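Local coordinates for probable chemoreceptor (Methyl-accepting chemotaxis) transmembrane protein (Rhizobium meliloti, PDB 6D8V) that probably senses quaternary ammonium compounds such as 1,1-dimethyl-prolinium through its periplasmic sensory domain and signals their presence to the chemotaxis machinery, at residues A[102-107]-A[144-148]; A[150-156]-A[168-174]. The contacts are given in a common frame with arbitrary orientation. Residue numbers count along the deposited sequence, not the author numbering.

Contact 1 of 2, residues A[102-107]-A[144-148]; sequences YWSKDR and GTDVP. With PBE (1,1-dimethyl-prolinium), chain C.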
loop_
_atom_site.group_PDB
_atom_site.type_symbol
_atom_site.label_atom_id
_atom_site.label_comp_id
_atom_site.label_asym_id
_atom_site.label_seq_id
_atom_site.Cartn_x
_atom_site.Cartn_y
_atom_site.Cartn_z
ATOM N N TYR A 102 16.269 -0.439 5.131
ATOM C CA TYR A 102 15.247 -0.587 4.098
ATOM C C TYR A 102 15.680 -1.645 3.092
ATOM O O TYR A 102 16.599 -1.410 2.302
ATOM C CB TYR A 102 14.991 0.744 3.408
ATOM C CG TYR A 102 13.912 0.679 2.352
ATOM C CD1 TYR A 102 12.871 -0.235 2.450
ATOM C CD2 TYR A 102 13.934 1.538 1.260
ATOM C CE1 TYR A 102 11.886 -0.294 1.486
ATOM C CE2 TYR A 102 12.954 1.484 0.294
ATOM C CZ TYR A 102 11.933 0.569 0.407
ATOM O OH TYR A 102 10.954 0.520 -0.560
ATOM N N TRP A 103 15.003 -2.788 3.106
ATOM C CA TRP A 103 15.137 -3.783 2.051
ATOM C C TRP A 103 14.087 -3.521 0.980
ATOM O O TRP A 103 12.906 -3.355 1.292
ATOM C CB TRP A 103 14.979 -5.199 2.607
ATOM C CG TRP A 103 16.103 -5.643 3.494
ATOM C CD1 TRP A 103 16.113 -5.663 4.857
ATOM C CD2 TRP A 103 17.382 -6.137 3.076
ATOM N NE1 TRP A 103 17.317 -6.140 5.315
ATOM C CE2 TRP A 103 18.114 -6.436 4.241
ATOM C CE3 TRP A 103 17.980 -6.353 1.829
ATOM C CZ2 TRP A 103 19.411 -6.941 4.198
ATOM C CZ3 TRP A 103 19.266 -6.854 1.788
ATOM C CH2 TRP A 103 19.968 -7.142 2.965
ATOM N N SER A 104 14.521 -3.488 -0.278
ATOM C CA SER A 104 13.640 -3.179 -1.395
ATOM C C SER A 104 14.102 -3.958 -2.616
ATOM O O SER A 104 15.174 -4.568 -2.623
ATOM C CB SER A 104 13.630 -1.678 -1.695
ATOM O OG SER A 104 14.937 -1.226 -2.021
ATOM N N LYS A 105 13.285 -3.930 -3.658
ATOM C CA LYS A 105 13.674 -4.502 -4.934
ATOM C C LYS A 105 14.277 -3.426 -5.831
ATOM O O LYS A 105 13.938 -2.244 -5.742
ATOM C CB LYS A 105 12.486 -5.162 -5.631
ATOM C CG LYS A 105 11.743 -6.136 -4.749
ATOM C CD LYS A 105 11.475 -7.455 -5.451
ATOM C CE LYS A 105 10.694 -8.370 -4.531
ATOM N NZ LYS A 105 9.391 -7.744 -4.154
ATOM N N ASP A 106 15.193 -3.851 -6.681
ATOM C CA ASP A 106 15.855 -2.968 -7.618
ATOM C C ASP A 106 15.251 -3.172 -9.012
ATOM O O ASP A 106 14.219 -3.841 -9.161
ATOM C CB ASP A 106 17.362 -3.231 -7.579
ATOM C CG ASP A 106 17.718 -4.601 -8.107
ATOM O OD1 ASP A 106 16.795 -5.418 -8.297
ATOM O OD2 ASP A 106 18.916 -4.859 -8.347
ATOM N N ARG A 107 15.902 -2.612 -10.039
ATOM C CA ARG A 107 15.365 -2.691 -11.393
ATOM C C ARG A 107 15.316 -4.121 -11.911
ATOM O O ARG A 107 14.469 -4.440 -12.752
ATOM C CB ARG A 107 16.199 -1.839 -12.349
ATOM C CG ARG A 107 16.888 -0.643 -11.730
ATOM C CD ARG A 107 18.332 -0.955 -11.358
ATOM N NE ARG A 107 19.059 0.254 -10.981
ATOM C CZ ARG A 107 19.783 0.984 -11.823
ATOM N NH1 ARG A 107 19.889 0.623 -13.095
ATOM N NH2 ARG A 107 20.406 2.073 -11.391
ATOM N N GLY A 144 13.757 5.848 -0.838
ATOM C CA GLY A 144 14.911 4.979 -0.694
ATOM C C GLY A 144 15.008 3.870 -1.721
ATOM O O GLY A 144 15.981 3.110 -1.691
ATOM N N THR A 145 14.029 3.751 -2.610
ATOM C CA THR A 145 14.058 2.689 -3.604
ATOM C C THR A 145 15.175 2.940 -4.613
ATOM O O THR A 145 15.544 4.083 -4.898
ATOM C CB THR A 145 12.708 2.588 -4.317
ATOM O OG1 THR A 145 12.382 3.849 -4.919
ATOM C CG2 THR A 145 11.621 2.222 -3.325
ATOM N N ASP A 146 15.732 1.850 -5.137
ATOM C CA ASP A 146 16.733 1.931 -6.192
ATOM C C ASP A 146 16.264 2.901 -7.260
ATOM O O ASP A 146 16.827 3.987 -7.436
ATOM C CB ASP A 146 16.983 0.550 -6.805
ATOM C CG ASP A 146 17.944 0.597 -7.975
ATOM O OD1 ASP A 146 18.588 1.648 -8.178
ATOM O OD2 ASP A 146 18.054 -0.419 -8.688
ATOM N N VAL A 147 15.213 2.511 -7.963
ATOM C CA VAL A 147 14.608 3.366 -8.973
ATOM C C VAL A 147 13.326 3.943 -8.390
ATOM O O VAL A 147 12.595 3.240 -7.675
ATOM C CB VAL A 147 14.362 2.584 -10.270
ATOM C CG1 VAL A 147 13.190 3.159 -11.024
ATOM C CG2 VAL A 147 15.619 2.596 -11.117
ATOM N N PRO A 148 13.036 5.217 -8.642
ATOM C CA PRO A 148 11.782 5.806 -8.160
ATOM C C PRO A 148 10.592 4.921 -8.494
ATOM O O PRO A 148 10.413 4.487 -9.637
ATOM C CB PRO A 148 11.722 7.147 -8.902
ATOM C CG PRO A 148 13.144 7.480 -9.199
ATOM C CD PRO A 148 13.864 6.177 -9.389
HETATM N N PBE C . 10.077 3.724 2.497
HETATM C CD PBE C . 9.280 3.585 3.523
HETATM C CA PBE C . 9.752 5.141 2.055
HETATM C CB PBE C . 9.700 5.902 3.440
HETATM C CG PBE C . 9.277 5.046 4.266
HETATM C CE PBE C . 11.483 3.578 2.930
HETATM C CF PBE C . 9.738 2.751 1.441
HETATM C C PBE C . 10.680 5.764 1.138
HETATM O O PBE C . 10.660 7.017 0.999
HETATM O OXT PBE C . 11.486 5.076 0.458
#
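Tyr102, on the strand that opens this segment, turns its side chain toward the loop 144-148. The edge of its ring lies against the Gly144 backbone, CE2 to C 3.7 Å, and its OH rests 3.3 Å from Thr145 CG2. Within the loop, Thr145 OG1 donates to Val147 O at 2.8 Å. One face of the Tyr102 ring is left to the ligand, with the PBE methyl CE over it; the other methyl, CF, is 3.2 Å from Tyr102 OH. A CB at position 144 would sit 3.0 Å from Tyr102 CD2, so the absence of a side chain lets the ring approach; Gly144 N also donates to PBE OXT, a hydrogen bond of 2.7 Å. Ser104 faces the loop too, but loosely, its OG 4.3 Å from Thr145 CA. Lys105 points away and hydrogen-bonds through NZ to the Ala68 carbonyl. Asp106 OD1 accepts from Asn110 N; Asp106 OD2 lies 4.5 Å from Asp146 OD2, two like charges close together. Arg107 offsets the charge on Asp146 with a salt bridge: Arg107 NE lies 3.2 Å from Asp146 OD1 in a well-aligned hydrogen bond, and Val147 CG2 packs on Arg107 CG at 3.5 Å. With an aromatic face at the quaternary ammonium group and the backbone NH groups of Gly144 and Glu143 binding the carboxylate, the zwitterion's two charges are recognised separately.

Contact 2 of 2, residues A[150-156]-A[168-174]; sequences TMTSIAY and SGVDISL. With PBE (1,1-dimethyl-prolinium), chain C.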
loop_
_atom_site.group_PDB
_atom_site.type_symbol
_atom_site.label_atom_id
_atom_site.label_comp_id
_atom_site.label_asym_id
_atom_site.label_seq_id
_atom_site.Cartn_x
_atom_site.Cartn_y
_atom_site.Cartn_z
ATOM N N THR A 150 6.283 4.197 -7.323
ATOM C CA THR A 150 5.091 4.610 -6.593
ATOM C C THR A 150 4.486 3.422 -5.847
ATOM O O THR A 150 4.198 2.381 -6.445
ATOM C CB THR A 150 4.074 5.211 -7.561
ATOM O OG1 THR A 150 3.841 4.285 -8.630
ATOM C CG2 THR A 150 4.612 6.495 -8.150
ATOM N N MET A 151 4.292 3.580 -4.543
ATOM C CA MET A 151 3.890 2.467 -3.696
ATOM C C MET A 151 2.967 2.971 -2.595
ATOM O O MET A 151 2.904 4.171 -2.303
ATOM C CB MET A 151 5.103 1.792 -3.055
ATOM C CG MET A 151 5.850 2.752 -2.147
ATOM S SD MET A 151 7.310 2.071 -1.379
ATOM C CE MET A 151 8.247 1.540 -2.812
ATOM N N THR A 152 2.250 2.029 -1.985
ATOM C CA THR A 152 1.508 2.244 -0.754
ATOM C C THR A 152 2.166 1.437 0.357
ATOM O O THR A 152 2.714 0.358 0.109
ATOM C CB THR A 152 0.044 1.813 -0.907
ATOM O OG1 THR A 152 -0.684 2.174 0.273
ATOM C CG2 THR A 152 -0.041 0.311 -1.101
ATOM N N SER A 153 2.103 1.949 1.588
ATOM C CA SER A 153 2.835 1.349 2.695
ATOM C C SER A 153 1.905 0.972 3.840
ATOM O O SER A 153 1.078 1.781 4.275
ATOM C CB SER A 153 3.930 2.288 3.191
ATOM O OG SER A 153 4.983 2.341 2.261
ATOM N N ILE A 154 2.064 -0.254 4.328
ATOM C CA ILE A 154 1.375 -0.750 5.510
ATOM C C ILE A 154 2.366 -0.672 6.663
ATOM O O ILE A 154 3.411 -1.330 6.643
ATOM C CB ILE A 154 0.854 -2.175 5.290
ATOM C CG1 ILE A 154 -0.198 -2.156 4.183
ATOM C CG2 ILE A 154 0.260 -2.747 6.560
ATOM C CD1 ILE A 154 -0.716 -3.519 3.809
ATOM N N ALA A 155 2.059 0.151 7.659
ATOM C CA ALA A 155 2.989 0.420 8.743
ATOM C C ALA A 155 2.324 0.151 10.084
ATOM O O ALA A 155 1.121 0.371 10.260
ATOM C CB ALA A 155 3.502 1.865 8.703
ATOM N N TYR A 156 3.128 -0.334 11.025
ATOM C CA TYR A 156 2.706 -0.684 12.369
ATOM C C TYR A 156 3.655 -0.067 13.383
ATOM O O TYR A 156 4.852 0.076 13.115
ATOM C CB TYR A 156 2.674 -2.207 12.568
ATOM C CG TYR A 156 1.347 -2.837 12.235
ATOM C CD1 TYR A 156 1.069 -3.274 10.949
ATOM C CD2 TYR A 156 0.365 -2.993 13.209
ATOM C CE1 TYR A 156 -0.154 -3.855 10.644
ATOM C CE2 TYR A 156 -0.856 -3.559 12.908
ATOM C CZ TYR A 156 -1.110 -3.988 11.625
ATOM O OH TYR A 156 -2.326 -4.554 11.315
ATOM N N SER A 168 7.622 0.182 11.868
ATOM C CA SER A 168 7.975 -0.762 10.818
ATOM C C SER A 168 6.814 -0.906 9.838
ATOM O O SER A 168 5.645 -0.716 10.187
ATOM C CB SER A 168 8.329 -2.128 11.412
ATOM O OG SER A 168 8.336 -3.129 10.406
ATOM N N GLY A 169 7.141 -1.239 8.595
ATOM C CA GLY A 169 6.099 -1.382 7.594
ATOM C C GLY A 169 6.566 -2.159 6.379
ATOM O O GLY A 169 7.740 -2.501 6.237
ATOM N N VAL A 170 5.615 -2.403 5.483
ATOM C CA VAL A 170 5.805 -3.179 4.266
ATOM C C VAL A 170 5.232 -2.376 3.102
ATOM O O VAL A 170 4.333 -1.547 3.287
ATOM C CB VAL A 170 5.111 -4.555 4.413
ATOM C CG1 VAL A 170 5.039 -5.298 3.095
ATOM C CG2 VAL A 170 5.828 -5.375 5.459
ATOM N N ASP A 171 5.743 -2.617 1.890
ATOM C CA ASP A 171 5.341 -1.811 0.735
ATOM C C ASP A 171 4.678 -2.654 -0.341
ATOM O O ASP A 171 5.054 -3.805 -0.564
ATOM C CB ASP A 171 6.527 -1.057 0.105
ATOM C CG ASP A 171 7.218 -0.153 1.088
ATOM O OD1 ASP A 171 6.563 0.293 2.065
ATOM O OD2 ASP A 171 8.420 0.106 0.889
ATOM N N ILE A 172 3.691 -2.061 -1.005
ATOM C CA ILE A 172 3.046 -2.628 -2.180
ATOM C C ILE A 172 3.248 -1.634 -3.309
ATOM O O ILE A 172 2.731 -0.509 -3.252
ATOM C CB ILE A 172 1.550 -2.890 -1.955
ATOM C CG1 ILE A 172 1.328 -3.753 -0.707
ATOM C CG2 ILE A 172 0.948 -3.556 -3.175
ATOM C CD1 ILE A 172 -0.129 -4.107 -0.457
ATOM N N SER A 173 4.018 -2.031 -4.315
ATOM C CA SER A 173 4.243 -1.161 -5.455
ATOM C C SER A 173 2.957 -1.013 -6.251
ATOM O O SER A 173 2.173 -1.958 -6.383
ATOM C CB SER A 173 5.353 -1.717 -6.340
ATOM O OG SER A 173 4.876 -2.754 -7.174
ATOM N N LEU A 174 2.728 0.191 -6.773
ATOM C CA LEU A 174 1.536 0.394 -7.581
ATOM C C LEU A 174 1.538 -0.498 -8.814
ATOM O O LEU A 174 0.468 -0.776 -9.372
ATOM C CB LEU A 174 1.414 1.864 -7.969
ATOM C CG LEU A 174 0.500 2.754 -7.122
ATOM C CD1 LEU A 174 0.575 2.390 -5.666
ATOM C CD2 LEU A 174 0.882 4.220 -7.315
HETATM N N PBE C . 10.077 3.724 2.497
HETATM C CD PBE C . 9.280 3.585 3.523
HETATM C CA PBE C . 9.752 5.141 2.055
HETATM C CB PBE C . 9.700 5.902 3.440
HETATM C CG PBE C . 9.277 5.046 4.266
HETATM C CE PBE C . 11.483 3.578 2.930
HETATM C CF PBE C . 9.738 2.751 1.441
HETATM C C PBE C . 10.680 5.764 1.138
HETATM O O PBE C . 10.660 7.017 0.999
HETATM O OXT PBE C . 11.486 5.076 0.458
#
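The floor of the dimethyl-prolinium pocket is built on a beta hairpin of strands 149-160 and 163-173, within which segments 150-156 and 168-173 run antiparallel at 159°, axes 4.4 Å apart at closest approach. Asp171 brings OD2 to 3.0 Å from PBE CF, setting a carboxylate against the cationic ammonium group, and Met151 SD lies 3.8 Å from the same methyl. Ser153 donates its OG to Asp171 OD1 at 2.6 Å; that oxygen also accepts from Trp72 NE1, so OD1 takes two hydrogen bonds. Thr152 and Ile172 form a hydrogen-bonded pair, Thr152 N to Ile172 O 2.9 Å and Ile172 N to Thr152 O 2.8 Å, as do Ile154 with Val170 and Tyr156 with Ser168. The hairpin belongs to the antiparallel sheet of the PDC sensor domain, a Cache-type fold. Alternation of side chains gives the sheet two characters: Met151, Ser153 and Asp171 face the ligand side, while Ile154, Val170 and Ile172 pack on helix 2-45, Ile154 CD1 meeting Ile172 CD1 at 4.3 Å. Leu174 N bonds Thr150 O at 2.7 Å, and Ser173 is the N-cap of helix 174-183, its OG accepting from Ala176 N.

Both contacts reach the same antiparallel sheet and touch the same PBE molecule, but from different depths. Contact 2 is buried near the centre of the chain and relies on regular strand pairing; contact 1 lies farther out, joining a strand end to an irregular loop that leads into strand 149-160, with its ion pair toward solvent. They meet at the ligand: Tyr102 OH is 2.9 Å from Asp171 OD2, a probable hydrogen bond, and Thr145 CG2 packs on Met151 CE at 3.5 Å. Contact 2 gives a charged acid to the ammonium group; contact 1 adds an uncharged wall and a backbone donor.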